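Local coordinates for protein elafin (Homo sapiens, PDB 6ATU) that acts as a skin inhibitor specific for neutrophil and pancreatic elastase, through the C-terminal inhibitor domain present here, and may prevent elastase-mediated tissue proteolysis, at residues P30-L35 with C51-F56; G16-I21 with K45-S50; S12-S17 with L35-C40. All coordinates share one frame; numbering follows the deposited sequence.

In the fold
All three contacts lie within one WAP four-disulfide core, the elastase inhibitor domain of elafin, in a chain whose regular strands, 45-48 and 53-56, form an antiparallel pair. Interaction 1 lays 30-35 along the second strand and interaction 2 bonds 16-21 to the first; their centres are about 9 Å apart, and the Cys34-Cys46 disulfide joins them. Interaction 3, its centre about 12 Å and about 10 Å from those of interactions 1 and 2, ties 12-17 to 35-40; Cys40-Cys55 connects it to interaction 1, and Lys45 with Asp37 to interaction 2. The segments of the contacts alternate along the chain, and contacts and disulfides together bring the loops round the short hairpin.

Interaction 1. Residues P30-L35 with C51-F56; sequences PPNRCL and CGMACF
Segments 30-35 and 51-56 run nearly parallel, their end-to-end directions 6° apart, with the CA atoms of Asn32 and Met53 4.6 Å apart. Arg33 N donates to Met53 O over 3.0 Å. The Arg33 side chain, extended from CG to NE, places NH1 on Met53 O as well, so this carbonyl receives the backbone and guanidinium donors from opposite faces of its plane. The guanidinium also grips Cys51 O end-on, with NH1 at 3.0 Å and NH2 at 3.1 Å; three N-H bonds, all near its plane, limit its rotation. Asn32 holds CG beside its backbone N (chi1 -55°), from where OD1 takes an almost straight bond of 177° from Met53 N and lies 3.4 Å from Met53 CG. Met53 CB lies 3.3 Å from Cys34 O. At one end Pro30 CB sits 3.8 Å from Cys51 SG; at the other, Cys34 CB packs on Cys55 SG. Three of the four bridges of the WAP four-disulfide core leave this contact, Cys34 to Cys46, Cys51 to Cys25 and Cys55 to Cys40. Segment 30-35 runs alongside strand 53-56, bonded to it through Met53, while Ala54 with Cys47 and Phe56 with Lys45 pair it antiparallel to strand 45-48.

Interaction 2. Residues G16-I21 with K45-S50; sequences GSCPII and KCCEGS
One of the four disulfides that define the WAP core, Cys18-Cys47, joins the irregular segment 16-21 to strand 45-48 of the hairpin. The two segments advance in nearly the same direction, 6° apart end to end, and the CA atoms of Cys18 and Cys47 are 5.8 Å from each other, a separation that the covalent bridge spans. Its SG atoms are 2.1 Å apart, with a chi3 of -79°. Both cysteines place SG beside the backbone N and anti to the carbonyl carbon, which points the two sulfurs into the gap between the chains. Cys18 SG also approaches Cys46 O to 3.6 Å, and the ring of Pro19 extends the cover on the bridge, its CD lying 4.1 Å from Cys47 SG. On one side of the disulfide the Lys45 side chain bends twice near its tip and folds along Gly16, bringing CE within 3.5 Å of Gly16 O and 4.0 Å of Cys18 SG. On the other side Ile21 spans Glu48 to Ser50: CG1 meets Glu48 O at 3.7 Å, whereas CG2, anti to the backbone N, reaches Ser50 N at 3.9 Å. The ammonium group of Lys45 finds its partners beyond both segments, in Ser12 OG, Lys14 O and Asp37 OD2, the last a salt bridge. Phe56 of the neighbouring strand packs on both Pro19 and Cys47. Within the two segments the chemistry is therefore one covalent link flanked by van der Waals contacts of aliphatic carbons with backbone atoms, with polar pairing displaced to the lysine tip. The two segments share no hydrogen bonds, consistent with the disulfide being the main link between them.

Interaction 3. Residues S12-S17 with L35-C40; sequences STKPGS and LKDTDC
With chi1 at -69° and chi2 at -5°, Asp37 sends its carboxylate toward the backbone of Thr13 and Lys14, and Lys14, whose CG lies beside its own backbone N, stretches fully extended in the opposite sense along Asp37. The two side chains thus slide past each other, CG of Lys14 passing 3.9 Å from CB of Asp37. OD2 of Asp37 accepts two successive amides: Thr13 N at 2.9 Å, which comes from above the carboxylate plane, and Lys14 N at 3.1 Å, which meets the anti lone pair of OD2 with an N-H...O angle of 168°. The same oxygen forms a salt bridge with Lys45 NZ, while OD1 accepts from Cys46 N, so both oxygens of this buried acid have partners; the neighbouring lysine probably favours its ionised form. At the far end of the extended chain Lys14 NZ donates to Cys40 O over 2.8 Å, from above the carbonyl plane, and makes a weak bond to Asp37 O. Gly42 O and Lys44 O also accept from NZ, and a cluster of main-chain carbonyls therefore gathers round one ammonium group. At the exposed side, Thr13 OG1 sits 3.7 Å from Thr38 CG2 and pairs with a water at 2.8 Å. Inside 35-40, Asp39 OD2 accepts from both Leu35 N and Lys36 N, and Asp39 N bonds back to Lys36 O, which fixes the turn that carries Asp37. The short 3-10 segment 37-39 precedes strand 45-48, with residues 40-44 between them: Asp37 reaches that strand through Lys45 and Cys46, and Cys40 is tied by its disulfide to Cys55 on strand 53-56, so the N-terminal loop 12-17 is held close to the start of the hairpin.

Interaction 1. Residues P30-L35 with C51-F56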
# COMPACT_ATOMS: atom_id res chain seq x y z
N PRO A 30 0.54 -10.76 -7.00
CA PRO A 30 -0.60 -9.89 -7.23
C PRO A 30 -0.14 -8.52 -7.74
O PRO A 30 0.96 -8.07 -7.41
CB PRO A 30 -1.24 -9.78 -5.85
CG PRO A 30 -0.12 -9.97 -4.88
CD PRO A 30 0.91 -10.84 -5.56
N PRO A 31 -1.00 -7.86 -8.53
CA PRO A 31 -0.69 -6.63 -9.22
C PRO A 31 -0.56 -5.46 -8.27
O PRO A 31 -1.42 -5.27 -7.41
CB PRO A 31 -1.89 -6.44 -10.14
CG PRO A 31 -3.02 -6.99 -9.38
CD PRO A 31 -2.44 -8.15 -8.59
N ASN A 32 0.51 -4.69 -8.44
CA ASN A 32 0.75 -3.51 -7.65
C ASN A 32 0.23 -2.29 -8.36
O ASN A 32 0.39 -2.14 -9.57
CB ASN A 32 2.23 -3.39 -7.36
CG ASN A 32 2.78 -4.63 -6.70
OD1 ASN A 32 2.14 -5.25 -5.84
ND2 ASN A 32 3.98 -5.02 -7.11
N ARG A 33 -0.52 -1.48 -7.61
CA ARG A 33 -1.04 -0.22 -8.10
C ARG A 33 -0.07 0.94 -7.76
O ARG A 33 -0.34 2.10 -8.06
CB ARG A 33 -2.41 0.03 -7.50
CG ARG A 33 -3.39 -1.11 -7.69
CD ARG A 33 -4.49 -1.11 -6.62
NE ARG A 33 -5.26 -2.36 -6.59
CZ ARG A 33 -4.81 -3.54 -6.13
NH1 ARG A 33 -3.56 -3.70 -5.65
NH2 ARG A 33 -5.63 -4.60 -6.15
N CYS A 34 1.04 0.62 -7.11
CA CYS A 34 2.03 1.62 -6.64
C CYS A 34 3.24 0.86 -6.13
O CYS A 34 3.11 -0.28 -5.69
CB CYS A 34 1.45 2.49 -5.51
SG CYS A 34 1.03 1.60 -3.96
N LEU A 35 4.40 1.48 -6.17
CA LEU A 35 5.61 0.85 -5.62
C LEU A 35 6.20 1.64 -4.48
O LEU A 35 6.94 1.08 -3.64
CB LEU A 35 6.66 0.63 -6.70
CG LEU A 35 6.21 -0.20 -7.92
CD1 LEU A 35 7.34 -0.29 -8.94
CD2 LEU A 35 5.73 -1.59 -7.54
N CYS A 51 -4.60 -7.55 -1.71
CA CYS A 51 -4.15 -8.15 -2.97
C CYS A 51 -3.22 -7.24 -3.78
O CYS A 51 -3.65 -6.53 -4.69
CB CYS A 51 -5.35 -8.59 -3.81
SG CYS A 51 -4.96 -9.91 -4.98
N GLY A 52 -1.94 -7.30 -3.44
CA GLY A 52 -0.92 -6.42 -3.99
C GLY A 52 -0.85 -5.06 -3.31
O GLY A 52 -1.71 -4.71 -2.50
N MET A 53 0.15 -4.27 -3.70
CA MET A 53 0.37 -2.93 -3.15
C MET A 53 -0.70 -1.94 -3.61
O MET A 53 -1.23 -2.04 -4.71
CB MET A 53 1.75 -2.41 -3.55
CG MET A 53 2.93 -3.31 -3.19
SD MET A 53 3.43 -3.24 -1.47
CE MET A 53 4.11 -1.58 -1.30
N ALA A 54 -1.05 -1.03 -2.72
CA ALA A 54 -2.14 -0.09 -2.98
C ALA A 54 -1.97 1.17 -2.16
O ALA A 54 -1.14 1.23 -1.26
CB ALA A 54 -3.47 -0.73 -2.67
N CYS A 55 -2.72 2.20 -2.52
CA CYS A 55 -2.62 3.48 -1.87
C CYS A 55 -3.61 3.57 -0.70
O CYS A 55 -4.81 3.35 -0.88
CB CYS A 55 -2.85 4.59 -2.90
SG CYS A 55 -1.58 4.60 -4.18
N PHE A 56 -3.09 3.85 0.49
CA PHE A 56 -3.91 3.91 1.72
C PHE A 56 -3.73 5.23 2.45
O PHE A 56 -2.60 5.68 2.65
CB PHE A 56 -3.48 2.83 2.67
CG PHE A 56 -3.97 1.48 2.30
CD1 PHE A 56 -5.18 1.01 2.79
CD2 PHE A 56 -3.19 0.65 1.52
CE1 PHE A 56 -5.61 -0.27 2.49
CE2 PHE A 56 -3.61 -0.64 1.21
CZ PHE A 56 -4.82 -1.10 1.70

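Interaction 2. Residues G16-I21 with K45-S50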
# COMPACT_ATOMS: atom_id res chain seq x y z
N GLY A 16 3.01 9.02 8.74
CA GLY A 16 1.94 8.12 9.11
C GLY A 16 2.37 6.71 8.88
O GLY A 16 3.49 6.46 8.43
N SER A 17 1.48 5.77 9.17
CA SER A 17 1.79 4.35 9.02
C SER A 17 0.76 3.63 8.16
O SER A 17 -0.40 4.01 8.12
CB SER A 17 1.90 3.69 10.39
OG SER A 17 2.64 4.50 11.28
N CYS A 18 1.23 2.66 7.42
CA CYS A 18 0.39 1.78 6.65
C CYS A 18 -0.49 0.99 7.59
O CYS A 18 -0.06 0.62 8.67
CB CYS A 18 1.27 0.81 5.83
SG CYS A 18 2.00 1.54 4.34
N PRO A 19 -1.71 0.68 7.16
CA PRO A 19 -2.53 -0.22 7.96
C PRO A 19 -2.02 -1.66 7.97
O PRO A 19 -1.32 -2.08 7.05
CB PRO A 19 -3.92 -0.13 7.31
CG PRO A 19 -3.68 0.42 5.96
CD PRO A 19 -2.49 1.33 6.09
N ILE A 20 -2.32 -2.37 9.04
CA ILE A 20 -2.09 -3.79 9.11
C ILE A 20 -3.29 -4.50 8.48
O ILE A 20 -4.43 -4.29 8.92
CB ILE A 20 -1.93 -4.22 10.58
CG1 ILE A 20 -0.57 -3.77 11.09
CG2 ILE A 20 -2.08 -5.74 10.73
CD1 ILE A 20 -0.47 -3.78 12.60
N ILE A 21 -3.03 -5.34 7.47
CA ILE A 21 -4.10 -6.07 6.74
C ILE A 21 -3.87 -7.58 6.92
O ILE A 21 -2.82 -8.10 6.57
CB ILE A 21 -4.11 -5.73 5.23
CG1 ILE A 21 -3.90 -4.22 4.99
CG2 ILE A 21 -5.40 -6.22 4.56
CD1 ILE A 21 -5.13 -3.40 5.15
N LYS A 45 -0.22 6.44 1.46
CA LYS A 45 1.02 5.70 1.40
C LYS A 45 0.81 4.46 0.54
O LYS A 45 -0.33 4.04 0.30
CB LYS A 45 1.45 5.30 2.81
CG LYS A 45 2.06 6.45 3.60
CD LYS A 45 2.37 6.03 5.04
CE LYS A 45 3.60 5.16 5.18
NZ LYS A 45 4.87 5.84 4.79
N CYS A 46 1.91 3.95 -0.02
CA CYS A 46 1.88 2.72 -0.77
C CYS A 46 2.11 1.59 0.23
O CYS A 46 3.12 1.58 0.93
CB CYS A 46 2.97 2.70 -1.85
SG CYS A 46 2.83 1.27 -2.96
N CYS A 47 1.16 0.66 0.30
CA CYS A 47 1.15 -0.38 1.37
C CYS A 47 0.75 -1.74 0.81
O CYS A 47 -0.07 -1.83 -0.10
CB CYS A 47 0.16 0.02 2.47
SG CYS A 47 0.35 1.72 3.10
N GLU A 48 1.29 -2.79 1.40
CA GLU A 48 0.78 -4.14 1.19
C GLU A 48 -0.69 -4.20 1.60
O GLU A 48 -1.02 -4.03 2.75
CB GLU A 48 1.61 -5.17 1.97
CG GLU A 48 1.55 -6.60 1.43
CD GLU A 48 2.24 -6.76 0.07
OE1 GLU A 48 3.49 -6.88 0.05
OE2 GLU A 48 1.54 -6.77 -0.98
N GLY A 49 -1.56 -4.36 0.62
CA GLY A 49 -2.97 -4.53 0.85
C GLY A 49 -3.39 -5.99 0.85
O GLY A 49 -2.56 -6.89 1.01
N SER A 50 -4.68 -6.21 0.68
CA SER A 50 -5.24 -7.55 0.65
C SER A 50 -4.86 -8.30 -0.63
O SER A 50 -4.91 -9.54 -0.66
CB SER A 50 -6.76 -7.47 0.75
OG SER A 50 -7.30 -6.71 -0.32

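Interaction 3. Residues S12-S17 with L35-C40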
# COMPACT_ATOMS: atom_id res chain seq x y z
N SER A 12 8.88 4.15 1.52
CA SER A 12 8.18 4.90 2.57
C SER A 12 8.81 6.30 2.83
O SER A 12 9.92 6.41 3.38
CB SER A 12 8.12 4.07 3.88
OG SER A 12 7.16 4.59 4.81
N THR A 13 8.11 7.35 2.41
CA THR A 13 8.62 8.70 2.55
C THR A 13 7.64 9.60 3.24
O THR A 13 8.04 10.55 3.89
CB THR A 13 8.97 9.30 1.16
OG1 THR A 13 7.88 9.11 0.27
CG2 THR A 13 10.22 8.66 0.56
N LYS A 14 6.35 9.31 3.15
CA LYS A 14 5.32 10.21 3.70
C LYS A 14 5.04 9.88 5.16
O LYS A 14 5.25 8.75 5.58
CB LYS A 14 4.01 10.08 2.90
CG LYS A 14 4.06 10.62 1.48
CD LYS A 14 2.66 10.50 0.87
CE LYS A 14 2.68 10.69 -0.62
NZ LYS A 14 1.32 10.55 -1.24
N PRO A 15 4.53 10.86 5.93
CA PRO A 15 4.20 10.62 7.35
C PRO A 15 3.05 9.65 7.56
O PRO A 15 2.20 9.50 6.71
CB PRO A 15 3.82 12.02 7.88
CG PRO A 15 3.92 12.97 6.73
CD PRO A 15 4.61 12.29 5.60
N GLY A 16 3.01 9.02 8.74
CA GLY A 16 1.94 8.12 9.11
C GLY A 16 2.37 6.71 8.88
O GLY A 16 3.49 6.46 8.43
N SER A 17 1.48 5.77 9.17
CA SER A 17 1.79 4.35 9.02
C SER A 17 0.76 3.63 8.16
O SER A 17 -0.40 4.01 8.12
CB SER A 17 1.90 3.69 10.39
OG SER A 17 2.64 4.50 11.28
N LEU A 35 4.40 1.48 -6.17
CA LEU A 35 5.61 0.85 -5.62
C LEU A 35 6.20 1.64 -4.48
O LEU A 35 6.94 1.08 -3.64
CB LEU A 35 6.66 0.63 -6.70
CG LEU A 35 6.21 -0.20 -7.92
CD1 LEU A 35 7.34 -0.29 -8.94
CD2 LEU A 35 5.73 -1.59 -7.54
N LYS A 36 5.90 2.94 -4.46
CA LYS A 36 6.38 3.84 -3.39
C LYS A 36 5.29 4.85 -3.07
O LYS A 36 4.38 5.06 -3.88
CB LYS A 36 7.67 4.55 -3.83
CG LYS A 36 7.65 4.99 -5.30
CD LYS A 36 8.93 5.74 -5.70
CE LYS A 36 8.86 6.20 -7.16
NZ LYS A 36 10.15 5.97 -7.89
N ASP A 37 5.42 5.53 -1.93
CA ASP A 37 4.42 6.49 -1.46
C ASP A 37 4.14 7.57 -2.48
O ASP A 37 2.99 8.03 -2.60
CB ASP A 37 4.86 7.16 -0.13
CG ASP A 37 4.85 6.19 1.05
OD1 ASP A 37 4.41 5.04 0.88
OD2 ASP A 37 5.34 6.57 2.14
N THR A 38 5.18 8.00 -3.19
CA THR A 38 5.07 9.14 -4.11
C THR A 38 4.31 8.75 -5.37
O THR A 38 3.87 9.62 -6.10
CB THR A 38 6.45 9.82 -4.42
OG1 THR A 38 7.35 8.89 -5.00
CG2 THR A 38 7.08 10.38 -3.16
N ASP A 39 4.04 7.46 -5.56
CA ASP A 39 3.07 7.04 -6.61
C ASP A 39 1.62 7.27 -6.20
O ASP A 39 0.74 7.12 -7.03
CB ASP A 39 3.26 5.56 -6.99
CG ASP A 39 4.68 5.25 -7.45
OD1 ASP A 39 5.37 6.15 -7.98
OD2 ASP A 39 5.13 4.10 -7.27
N CYS A 40 1.37 7.61 -4.93
CA CYS A 40 0.01 7.76 -4.42
C CYS A 40 -0.30 9.21 -4.20
O CYS A 40 0.57 9.98 -3.84
CB CYS A 40 -0.14 7.01 -3.11
SG CYS A 40 0.13 5.23 -3.22
O HOH W 1 8.43 7.65 -2.07